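Local structure of cytochrome c' (Rhodopseudomonas palustris, 1MQV) at residues I22-L26 against L102-I106; S48-P52 against F82-A86; F55-K60 against F72-F78. The protein is a high-spin c-type cytochrome that binds heme c without a sixth ligand and probably takes part in electron transfer, though its exact function is not known. The protein carries 3 engineered substitutions. One frame throughout, in Å; residues are numbered along the deposited sequence.

All three contacts belong to one four-helix bundle, but they lie at different levels along it. Interaction 1 joins helix 4-27 to helix 99-120, largely buried with two exposed residues at its margin; its centre is about 32 Å from that of interaction 3, across the chain's centre. Interaction 2, buried and the most central, brings helix 34-50 and its 3-10 extension onto helix 75-95. Interaction 3 uses the start of that same helix and is partly buried. Its Phe55 CE1 packs 4.1 Å from Phe82 CE2 of interaction 2, and both contacts touch the heme. Chemistry follows place: aliphatic packing in 1, small-residue and aromatic packing in 2, aromatic contacts plus water-mediated lysine bonds in 3.

Interaction 1 of 3, residues I22-L26 against L102-I106; sequences IAAML and LKANI
Two helices of the four-helix bundle, 4-27 and 99-120, meet here through aliphatic side chains. Both segments are helical, with Leu26 N to Ile22 O (2.9 Å) and Ile106 N to Leu102 O (3.0 Å) as N(i+4) to O(i) backbone bonds. The local axes approach to 11.2 Å, and their N-to-C directions lie 128° apart (signed crossing angle -128°), a splayed antiparallel arrangement. The nearest CA atoms are those of Leu26 and Lys103, 6.9 Å apart. Ile22, in the mt rotamer, points toward the partner helix: its CG2 lies 4.1 Å from Leu102 CD1 and 3.8 Å from Ile106 CG1, with Ile106 in tp. Met25 also starts toward helix 99-120, placing CB 4.0 Å from Leu102 CD2, but its end leads away, and the side chain packs on Val36 and Val37 of helix 34-50. Leu26 leaves its helix sideways, yet its mt rotamer brings the tip nearer and closes the exposed margin. With Leu26, Leu102 in the tp rotamer meets three residues of the first helix; it also touches the engineered Trp32 and Ile96. Leu26 CD1 lies 4.0 Å from Ile106 CG2, while Leu26 CD2 rests 4.0 Å from Leu102 CG and 4.2 Å from Lys103 CG.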
loop_
_atom_site.group_PDB
_atom_site.type_symbol
_atom_site.label_atom_id
_atom_site.label_comp_id
_atom_site.label_asym_id
_atom_site.label_seq_id
_atom_site.Cartn_x
_atom_site.Cartn_y
_atom_site.Cartn_z
ATOM N N ILE A 22 2.382 12.957 0.148
ATOM C CA ILE A 22 2.129 12.975 -1.298
ATOM C C ILE A 22 0.775 13.652 -1.559
ATOM O O ILE A 22 0.664 14.520 -2.420
ATOM C CB ILE A 22 2.129 11.553 -1.879
ATOM C CG1 ILE A 22 3.587 11.053 -1.958
ATOM C CG2 ILE A 22 1.517 11.553 -3.312
ATOM C CD1 ILE A 22 3.697 9.567 -2.190
ATOM N N ALA A 23 -0.239 13.289 -0.791
ATOM C CA ALA A 23 -1.538 13.915 -0.964
ATOM C C ALA A 23 -1.414 15.424 -0.702
ATOM O O ALA A 23 -2.046 16.224 -1.375
ATOM C CB ALA A 23 -2.583 13.294 -0.006
ATOM N N ALA A 24 -0.615 15.821 0.277
ATOM C CA ALA A 24 -0.465 17.252 0.585
ATOM C C ALA A 24 0.171 18.023 -0.578
ATOM O O ALA A 24 -0.187 19.177 -0.883
ATOM C CB ALA A 24 0.350 17.424 1.898
ATOM N N MET A 25 1.121 17.393 -1.244
ATOM C CA MET A 25 1.733 18.035 -2.396
ATOM C C MET A 25 0.708 18.127 -3.527
ATOM O O MET A 25 0.580 19.173 -4.162
ATOM C CB MET A 25 2.947 17.236 -2.866
ATOM C CG MET A 25 4.177 17.469 -2.032
ATOM S SD MET A 25 5.457 16.266 -2.399
ATOM C CE MET A 25 6.318 16.231 -0.761
ATOM N N LEU A 26 -0.034 17.046 -3.773
ATOM C CA LEU A 26 -1.009 17.058 -4.859
ATOM C C LEU A 26 -2.056 18.151 -4.605
ATOM O O LEU A 26 -2.545 18.766 -5.534
ATOM C CB LEU A 26 -1.673 15.715 -4.980
ATOM C CG LEU A 26 -0.772 14.583 -5.441
ATOM C CD1 LEU A 26 -1.586 13.314 -5.313
ATOM C CD2 LEU A 26 -0.296 14.799 -6.895
ATOM N N LEU A 102 5.275 13.742 -10.659
ATOM C CA LEU A 102 4.427 13.272 -9.538
ATOM C C LEU A 102 2.941 13.376 -9.987
ATOM O O LEU A 102 2.183 12.428 -9.829
ATOM C CB LEU A 102 4.626 14.152 -8.315
ATOM C CG LEU A 102 3.588 13.902 -7.219
ATOM C CD1 LEU A 102 3.837 12.527 -6.612
ATOM C CD2 LEU A 102 3.661 14.992 -6.119
ATOM N N LYS A 103 2.514 14.515 -10.544
ATOM C CA LYS A 103 1.126 14.640 -10.998
ATOM C C LYS A 103 0.765 13.667 -12.153
ATOM O O LYS A 103 -0.341 13.147 -12.229
ATOM C CB LYS A 103 0.805 16.091 -11.428
ATOM C CG LYS A 103 0.793 17.113 -10.230
ATOM C CD LYS A 103 0.788 18.517 -10.735
ATOM C CE LYS A 103 0.823 19.478 -9.577
ATOM N NZ LYS A 103 1.058 20.838 -10.129
ATOM N N ALA A 104 1.704 13.390 -13.029
ATOM C CA ALA A 104 1.368 12.506 -14.134
ATOM C C ALA A 104 1.408 11.026 -13.764
ATOM O O ALA A 104 0.596 10.246 -14.254
ATOM C CB ALA A 104 2.325 12.751 -15.305
ATOM N N ASN A 105 2.316 10.660 -12.863
ATOM C CA ASN A 105 2.547 9.249 -12.536
ATOM C C ASN A 105 2.085 8.621 -11.224
ATOM O O ASN A 105 2.032 7.381 -11.091
ATOM C CB ASN A 105 4.025 8.976 -12.704
ATOM C CG ASN A 105 4.466 9.193 -14.141
ATOM O OD1 ASN A 105 3.834 8.688 -15.052
ATOM N ND2 ASN A 105 5.518 9.969 -14.347
ATOM N N ILE A 106 1.700 9.453 -10.280
ATOM C CA ILE A 106 1.334 8.908 -8.970
ATOM C C ILE A 106 0.059 8.071 -9.003
ATOM O O ILE A 106 -0.091 7.141 -8.197
ATOM C CB ILE A 106 1.225 10.065 -7.909
ATOM C CG1 ILE A 106 1.304 9.483 -6.469
ATOM C CG2 ILE A 106 -0.070 10.885 -8.129
ATOM C CD1 ILE A 106 2.626 8.728 -6.183
#

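Interaction 2 of 3, residues S48-P52 against F82-A86; sequences SKKLP and FAKLA. With HEC (heme c), chain C.
The ring of Phe82 is covered on both faces, by Leu51 CB on one and by the heme c carbon CBC on the opposite one. This is a wall of the heme pocket in the cytochrome c' four-helix bundle, where the end of helix 34-50 packs on the middle of helix 75-95. Residues 48-50 are helical and Leu51-Pro52 continue as a 3-10 segment; residues 82-86 are regular helix, with Ala86 N bonded to Phe82 O at 2.9 Å. The backbones come close, the CA atoms of Ser48 and Phe82 lying 5.3 Å apart. The small side chains of Ser48 and Ala86 permit this close approach: Ser48 CB is 3.7 Å from Ala86 CB and 3.5 Å from Phe82 O. With chi1 in m, Ser48 OG comes within 3.3 Å of Leu85 CD2 while its hydrogen bond goes to Ile44 O of its own helix. Lys49 points away, but its CG still passes 4.1 Å from Ala86 CB. Phe82 points its CA-to-CB bond toward segment 48-52, and chi1 -84° with chi2 -64° sets the ring against Leu51. Leu51 CB makes a CH-pi contact, 3.8 Å from the ring centroid and 17° off the normal; Leu51 CD1 reaches Phe82 CE1 at 3.6 Å, and Pro52 CG lies 4.0 Å from Phe82 CB. Leu51 also packs against Ile11, Leu12 and Met15 of helix 4-27. On the heme side, Leu85 (tp) brings CD2 to 3.9 Å from heme CBB, and Phe82 CE1 stands 3.5 Å from heme C3C.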
loop_
_atom_site.group_PDB
_atom_site.type_symbol
_atom_site.label_atom_id
_atom_site.label_comp_id
_atom_site.label_asym_id
_atom_site.label_seq_id
_atom_site.Cartn_x
_atom_site.Cartn_y
_atom_site.Cartn_z
ATOM N N SER A 48 4.777 -3.473 0.963
ATOM C CA SER A 48 4.096 -4.401 0.068
ATOM C C SER A 48 4.859 -5.724 -0.110
ATOM O O SER A 48 4.276 -6.726 -0.557
ATOM C CB SER A 48 3.875 -3.708 -1.305
ATOM O OG SER A 48 3.024 -2.578 -1.146
ATOM N N LYS A 49 6.150 -5.733 0.212
ATOM C CA LYS A 49 6.918 -6.963 0.087
ATOM C C LYS A 49 6.823 -7.769 1.386
ATOM O O LYS A 49 7.057 -8.972 1.404
ATOM C CB LYS A 49 8.357 -6.654 -0.250
ATOM C CG LYS A 49 8.544 -6.184 -1.660
ATOM C CD LYS A 49 9.952 -5.603 -1.840
ATOM C CE LYS A 49 10.297 -5.546 -3.318
ATOM N NZ LYS A 49 11.598 -4.819 -3.448
ATOM N N LYS A 50 6.438 -7.097 2.454
ATOM C CA LYS A 50 6.305 -7.759 3.746
ATOM C C LYS A 50 4.910 -8.311 3.959
ATOM O O LYS A 50 4.754 -9.391 4.528
ATOM C CB LYS A 50 6.615 -6.764 4.870
ATOM C CG LYS A 50 8.074 -6.349 4.948
ATOM C CD LYS A 50 8.262 -5.382 6.113
ATOM C CE LYS A 50 9.654 -4.748 6.052
ATOM N NZ LYS A 50 9.877 -3.684 7.077
ATOM N N LEU A 51 3.882 -7.584 3.491
ATOM C CA LEU A 51 2.488 -7.990 3.709
ATOM C C LEU A 51 2.027 -9.384 3.246
ATOM O O LEU A 51 1.185 -9.989 3.906
ATOM C CB LEU A 51 1.518 -6.879 3.206
ATOM C CG LEU A 51 1.628 -5.628 4.132
ATOM C CD1 LEU A 51 1.251 -4.309 3.413
ATOM C CD2 LEU A 51 0.778 -5.849 5.413
ATOM N N PRO A 52 2.591 -9.931 2.132
ATOM C CA PRO A 52 2.180 -11.260 1.660
ATOM C C PRO A 52 2.360 -12.369 2.667
ATOM O O PRO A 52 1.696 -13.390 2.575
ATOM C CB PRO A 52 3.075 -11.482 0.456
ATOM C CG PRO A 52 3.126 -10.086 -0.132
ATOM C CD PRO A 52 3.425 -9.259 1.112
ATOM N N PHE A 82 -0.357 -7.176 -4.089
ATOM C CA PHE A 82 0.654 -6.499 -3.297
ATOM C C PHE A 82 1.930 -6.440 -4.143
ATOM O O PHE A 82 2.690 -5.465 -4.080
ATOM C CB PHE A 82 0.982 -7.232 -2.003
ATOM C CG PHE A 82 0.050 -6.921 -0.893
ATOM C CD1 PHE A 82 -0.040 -5.629 -0.379
ATOM C CD2 PHE A 82 -0.675 -7.939 -0.291
ATOM C CE1 PHE A 82 -0.828 -5.352 0.727
ATOM C CE2 PHE A 82 -1.468 -7.667 0.821
ATOM C CZ PHE A 82 -1.540 -6.380 1.329
ATOM N N ALA A 83 2.181 -7.488 -4.921
ATOM C CA ALA A 83 3.391 -7.492 -5.753
ATOM C C ALA A 83 3.255 -6.378 -6.795
ATOM O O ALA A 83 4.271 -5.742 -7.177
ATOM C CB ALA A 83 3.576 -8.809 -6.450
ATOM N N LYS A 84 2.032 -6.173 -7.269
ATOM C CA LYS A 84 1.771 -5.105 -8.249
ATOM C C LYS A 84 2.055 -3.737 -7.622
ATOM O O LYS A 84 2.726 -2.889 -8.197
ATOM C CB LYS A 84 0.315 -5.183 -8.753
ATOM C CG LYS A 84 -0.119 -4.047 -9.671
ATOM C CD LYS A 84 -1.443 -4.354 -10.361
ATOM C CE LYS A 84 -1.871 -3.168 -11.210
ATOM N NZ LYS A 84 -3.242 -3.337 -11.670
ATOM N N LEU A 85 1.600 -3.528 -6.394
ATOM C CA LEU A 85 1.859 -2.256 -5.766
ATOM C C LEU A 85 3.340 -2.068 -5.498
ATOM O O LEU A 85 3.863 -0.976 -5.656
ATOM C CB LEU A 85 1.027 -2.138 -4.457
ATOM C CG LEU A 85 1.328 -0.897 -3.598
ATOM C CD1 LEU A 85 1.067 0.480 -4.350
ATOM C CD2 LEU A 85 0.414 -1.050 -2.348
ATOM N N ALA A 86 4.041 -3.146 -5.124
ATOM C CA ALA A 86 5.451 -3.039 -4.846
ATOM C C ALA A 86 6.172 -2.646 -6.118
ATOM O O ALA A 86 7.011 -1.754 -6.113
ATOM C CB ALA A 86 6.001 -4.392 -4.295
HETATM FE FE HEC C . -4.766 -1.317 2.576
HETATM C CHA HEC C . -5.933 -1.864 5.686
HETATM C CHB HEC C . -3.821 1.837 3.501
HETATM C CHC HEC C . -2.926 -1.007 -0.248
HETATM C CHD HEC C . -5.313 -4.707 1.732
HETATM N NA HEC C . -4.873 -0.202 4.299
HETATM C C1A HEC C . -5.401 -0.646 5.473
HETATM C C2A HEC C . -5.309 0.390 6.433
HETATM C C3A HEC C . -4.724 1.509 5.829
HETATM C C4A HEC C . -4.455 1.082 4.474
HETATM C CMA HEC C . -4.399 2.893 6.295
HETATM C CAA HEC C . -5.852 0.323 7.855
HETATM C CBA HEC C . -4.784 -0.227 8.774
HETATM C CGA HEC C . -5.206 -0.130 10.246
HETATM O O1A HEC C . -4.735 0.795 10.916
HETATM O O2A HEC C . -5.999 -0.976 10.703
HETATM N NB HEC C . -3.667 0.089 1.806
HETATM C C1B HEC C . -3.468 1.390 2.235
HETATM C C2B HEC C . -2.771 2.236 1.243
HETATM C C3B HEC C . -2.529 1.443 0.190
HETATM C C4B HEC C . -3.053 0.094 0.553
HETATM C CMB HEC C . -2.471 3.753 1.449
HETATM C CAB HEC C . -1.891 1.782 -1.082
HETATM C CBB HEC C . -0.667 2.463 -1.178
HETATM N NC HEC C . -4.182 -2.595 1.125
HETATM C C1C HEC C . -3.429 -2.290 -0.008
HETATM C C2C HEC C . -3.343 -3.387 -0.894
HETATM C C3C HEC C . -4.031 -4.458 -0.386
HETATM C C4C HEC C . -4.558 -3.913 0.903
HETATM C CMC HEC C . -2.740 -3.329 -2.339
HETATM C CAC HEC C . -4.341 -5.788 -0.892
HETATM C CBC HEC C . -3.451 -6.363 -1.912
HETATM N ND HEC C . -5.487 -2.991 3.475
HETATM C C1D HEC C . -5.771 -4.248 3.004
HETATM C C2D HEC C . -6.512 -5.055 3.997
HETATM C C3D HEC C . -6.672 -4.226 5.082
HETATM C C4D HEC C . -6.020 -2.953 4.780
HETATM C CMD HEC C . -6.732 -6.587 3.826
HETATM C CAD HEC C . -7.349 -4.680 6.461
HETATM C CBD HEC C . -6.149 -5.136 7.344
HETATM C CGD HEC C . -6.665 -5.798 8.619
HETATM O O1D HEC C . -7.592 -5.205 9.188
HETATM O O2D HEC C . -6.162 -6.871 9.009
#

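Interaction 3 of 3, residues F55-K60 against F72-F78. Engineered in segment 72-78: Phe72 (natural residue Trp). With HEC (heme c), chain C.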
loop_
_atom_site.group_PDB
_atom_site.type_symbol
_atom_site.label_atom_id
_atom_site.label_comp_id
_atom_site.label_asym_id
_atom_site.label_seq_id
_atom_site.Cartn_x
_atom_site.Cartn_y
_atom_site.Cartn_z
ATOM N N PHE A 55 -1.057 -12.854 6.086
ATOM C CA PHE A 55 -2.478 -13.146 5.997
ATOM C C PHE A 55 -2.733 -14.664 5.988
ATOM O O PHE A 55 -3.158 -15.233 4.998
ATOM C CB PHE A 55 -3.109 -12.499 4.734
ATOM C CG PHE A 55 -3.221 -10.991 4.823
ATOM C CD1 PHE A 55 -2.110 -10.181 4.537
ATOM C CD2 PHE A 55 -4.407 -10.381 5.246
ATOM C CE1 PHE A 55 -2.179 -8.799 4.678
ATOM C CE2 PHE A 55 -4.486 -8.981 5.388
ATOM C CZ PHE A 55 -3.361 -8.195 5.098
ATOM N N PRO A 56 -2.483 -15.339 7.118
ATOM C CA PRO A 56 -2.706 -16.793 7.170
ATOM C C PRO A 56 -4.179 -17.153 7.334
ATOM O O PRO A 56 -4.929 -16.432 7.976
ATOM C CB PRO A 56 -1.880 -17.223 8.387
ATOM C CG PRO A 56 -2.079 -16.037 9.345
ATOM C CD PRO A 56 -2.059 -14.792 8.428
ATOM N N ALA A 57 -4.603 -18.275 6.752
ATOM C CA ALA A 57 -5.997 -18.688 6.892
ATOM C C ALA A 57 -6.396 -18.909 8.381
ATOM O O ALA A 57 -7.556 -18.726 8.742
ATOM C CB ALA A 57 -6.250 -19.959 6.060
ATOM N N ASP A 58 -5.453 -19.278 9.247
ATOM C CA ASP A 58 -5.826 -19.484 10.656
ATOM C C ASP A 58 -6.117 -18.164 11.386
ATOM O O ASP A 58 -6.362 -18.138 12.591
ATOM C CB ASP A 58 -4.776 -20.318 11.424
ATOM C CG ASP A 58 -3.390 -19.725 11.387
ATOM O OD1 ASP A 58 -3.263 -18.494 11.457
ATOM O OD2 ASP A 58 -2.411 -20.499 11.306
ATOM N N SER A 59 -6.088 -17.060 10.652
ATOM C CA SER A 59 -6.400 -15.801 11.265
ATOM C C SER A 59 -7.697 -15.261 10.660
ATOM O O SER A 59 -8.091 -14.104 10.917
ATOM C CB SER A 59 -5.268 -14.816 11.050
ATOM O OG SER A 59 -5.661 -13.853 10.103
ATOM N N LYS A 60 -8.389 -16.085 9.874
ATOM C CA LYS A 60 -9.639 -15.615 9.252
ATOM C C LYS A 60 -10.769 -15.402 10.284
ATOM O O LYS A 60 -11.762 -14.717 10.015
ATOM C CB LYS A 60 -10.098 -16.566 8.126
ATOM C CG LYS A 60 -10.690 -17.897 8.550
ATOM C CD LYS A 60 -11.204 -18.682 7.332
ATOM C CE LYS A 60 -10.080 -19.075 6.380
ATOM N NZ LYS A 60 -10.416 -20.236 5.485
ATOM N N PHE A 72 -9.007 -15.617 1.193
ATOM C CA PHE A 72 -8.572 -17.000 1.116
ATOM C C PHE A 72 -9.143 -17.838 -0.013
ATOM O O PHE A 72 -8.724 -18.982 -0.217
ATOM C CB PHE A 72 -8.764 -17.649 2.490
ATOM C CG PHE A 72 -8.076 -16.873 3.570
ATOM C CD1 PHE A 72 -6.688 -16.841 3.623
ATOM C CD2 PHE A 72 -8.797 -16.022 4.400
ATOM C CE1 PHE A 72 -6.039 -15.967 4.467
ATOM C CE2 PHE A 72 -8.147 -15.147 5.249
ATOM C CZ PHE A 72 -6.771 -15.115 5.281
ATOM N N GLU A 73 -10.064 -17.251 -0.762
ATOM C CA GLU A 73 -10.661 -17.927 -1.901
ATOM C C GLU A 73 -10.057 -17.400 -3.169
ATOM O O GLU A 73 -10.402 -17.870 -4.233
ATOM C CB GLU A 73 -12.160 -17.678 -1.988
ATOM C CG GLU A 73 -13.005 -18.479 -1.014
ATOM C CD GLU A 73 -14.493 -18.273 -1.250
ATOM O OE1 GLU A 73 -14.990 -18.673 -2.329
ATOM O OE2 GLU A 73 -15.165 -17.698 -0.364
ATOM N N ASP A 74 -9.193 -16.400 -3.050
ATOM C CA ASP A 74 -8.545 -15.811 -4.219
ATOM C C ASP A 74 -7.172 -15.340 -3.757
ATOM O O ASP A 74 -6.748 -14.223 -4.083
ATOM C CB ASP A 74 -9.347 -14.616 -4.694
ATOM C CG ASP A 74 -9.639 -14.680 -6.172
ATOM O OD1 ASP A 74 -8.772 -15.196 -6.919
ATOM O OD2 ASP A 74 -10.724 -14.213 -6.580
ATOM N N LYS A 75 -6.467 -16.204 -3.020
ATOM C CA LYS A 75 -5.196 -15.794 -2.440
ATOM C C LYS A 75 -4.122 -15.412 -3.430
ATOM O O LYS A 75 -3.388 -14.481 -3.164
ATOM C CB LYS A 75 -4.636 -16.851 -1.477
ATOM C CG LYS A 75 -3.546 -16.290 -0.520
ATOM C CD LYS A 75 -4.149 -15.316 0.498
ATOM C CE LYS A 75 -3.078 -14.680 1.415
ATOM N NZ LYS A 75 -1.983 -15.601 1.818
ATOM N N ALA A 76 -4.030 -16.122 -4.556
ATOM C CA ALA A 76 -2.994 -15.795 -5.549
ATOM C C ALA A 76 -3.203 -14.373 -6.063
ATOM O O ALA A 76 -2.249 -13.603 -6.200
ATOM C CB ALA A 76 -3.048 -16.773 -6.711
ATOM N N LYS A 77 -4.452 -14.029 -6.349
ATOM C CA LYS A 77 -4.780 -12.691 -6.813
ATOM C C LYS A 77 -4.454 -11.657 -5.756
ATOM O O LYS A 77 -3.885 -10.613 -6.072
ATOM C CB LYS A 77 -6.264 -12.613 -7.196
ATOM C CG LYS A 77 -6.792 -11.200 -7.502
ATOM C CD LYS A 77 -8.296 -11.239 -7.756
ATOM C CE LYS A 77 -8.885 -9.848 -7.906
ATOM N NZ LYS A 77 -10.377 -9.923 -7.940
ATOM N N PHE A 78 -4.811 -11.940 -4.494
ATOM C CA PHE A 78 -4.549 -11.003 -3.401
ATOM C C PHE A 78 -3.039 -10.788 -3.275
ATOM O O PHE A 78 -2.598 -9.627 -3.270
ATOM C CB PHE A 78 -5.182 -11.566 -2.097
ATOM C CG PHE A 78 -4.834 -10.802 -0.845
ATOM C CD1 PHE A 78 -5.568 -9.661 -0.480
ATOM C CD2 PHE A 78 -3.859 -11.282 0.015
ATOM C CE1 PHE A 78 -5.329 -9.028 0.742
ATOM C CE2 PHE A 78 -3.616 -10.650 1.251
ATOM C CZ PHE A 78 -4.361 -9.523 1.609
HETATM FE FE HEC C . -4.766 -1.317 2.576
HETATM C CHA HEC C . -5.933 -1.864 5.686
HETATM C CHB HEC C . -3.821 1.837 3.501
HETATM C CHC HEC C . -2.926 -1.007 -0.248
HETATM C CHD HEC C . -5.313 -4.707 1.732
HETATM N NA HEC C . -4.873 -0.202 4.299
HETATM C C1A HEC C . -5.401 -0.646 5.473
HETATM C C2A HEC C . -5.309 0.390 6.433
HETATM C C3A HEC C . -4.724 1.509 5.829
HETATM C C4A HEC C . -4.455 1.082 4.474
HETATM C CMA HEC C . -4.399 2.893 6.295
HETATM C CAA HEC C . -5.852 0.323 7.855
HETATM C CBA HEC C . -4.784 -0.227 8.774
HETATM C CGA HEC C . -5.206 -0.130 10.246
HETATM O O1A HEC C . -4.735 0.795 10.916
HETATM O O2A HEC C . -5.999 -0.976 10.703
HETATM N NB HEC C . -3.667 0.089 1.806
HETATM C C1B HEC C . -3.468 1.390 2.235
HETATM C C2B HEC C . -2.771 2.236 1.243
HETATM C C3B HEC C . -2.529 1.443 0.190
HETATM C C4B HEC C . -3.053 0.094 0.553
HETATM C CMB HEC C . -2.471 3.753 1.449
HETATM C CAB HEC C . -1.891 1.782 -1.082
HETATM C CBB HEC C . -0.667 2.463 -1.178
HETATM N NC HEC C . -4.182 -2.595 1.125
HETATM C C1C HEC C . -3.429 -2.290 -0.008
HETATM C C2C HEC C . -3.343 -3.387 -0.894
HETATM C C3C HEC C . -4.031 -4.458 -0.386
HETATM C C4C HEC C . -4.558 -3.913 0.903
HETATM C CMC HEC C . -2.740 -3.329 -2.339
HETATM C CAC HEC C . -4.341 -5.788 -0.892
HETATM C CBC HEC C . -3.451 -6.363 -1.912
HETATM N ND HEC C . -5.487 -2.991 3.475
HETATM C C1D HEC C . -5.771 -4.248 3.004
HETATM C C2D HEC C . -6.512 -5.055 3.997
HETATM C C3D HEC C . -6.672 -4.226 5.082
HETATM C C4D HEC C . -6.020 -2.953 4.780
HETATM C CMD HEC C . -6.732 -6.587 3.826
HETATM C CAD HEC C . -7.349 -4.680 6.461
HETATM C CBD HEC C . -6.149 -5.136 7.344
HETATM C CGD HEC C . -6.665 -5.798 8.619
HETATM O O1D HEC C . -7.592 -5.205 9.188
HETATM O O2D HEC C . -6.162 -6.871 9.009
HETATM O O HOH W 1 -0.158 -14.599 3.928
HETATM O O HOH W 2 -2.754 -17.638 3.312
#
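Aromatic contacts dominate between the loop segment 55-60 and segment 72-78, which leads into helix 75-95. The edge of Phe78 meets the face of Phe55 in a T-shaped pair, centroids 4.8 Å apart and planes at 75°, with Phe55 CG 3.6 Å from Phe78 CE2. Both residues reach heme c, Phe55 CE2 3.6 Å from CMD and Phe78 O 3.6 Å from CBC. The engineered Phe72 (natural residue Trp) covers the 3-10 turn: Ala57 CA makes a CH-pi contact 3.9 Å from its ring centroid, Lys60 CB packs 3.8 Å from Phe72 CE2, and Phe72 CE1 at the ring edge comes 3.0 Å from Phe55 O. The polar contacts centre on Lys75, whose NZ makes a weak hydrogen bond to Phe55 O (3.4 Å). Water 1 accepts from Lys75 NZ (3.0 Å) and Phe55 N (2.9 Å); water 2 accepts from Lys75 NZ (2.6 Å) and donates to Phe55 O (3.0 Å). Within the loop, Ser59 N bonds Pro56 O at 3.0 Å, and Ser59 OG bonds Arg8. Rings thus join the segments beside the heme and, at Phe72, away from it, while the waters let one ammonium serve both Phe55 backbone groups.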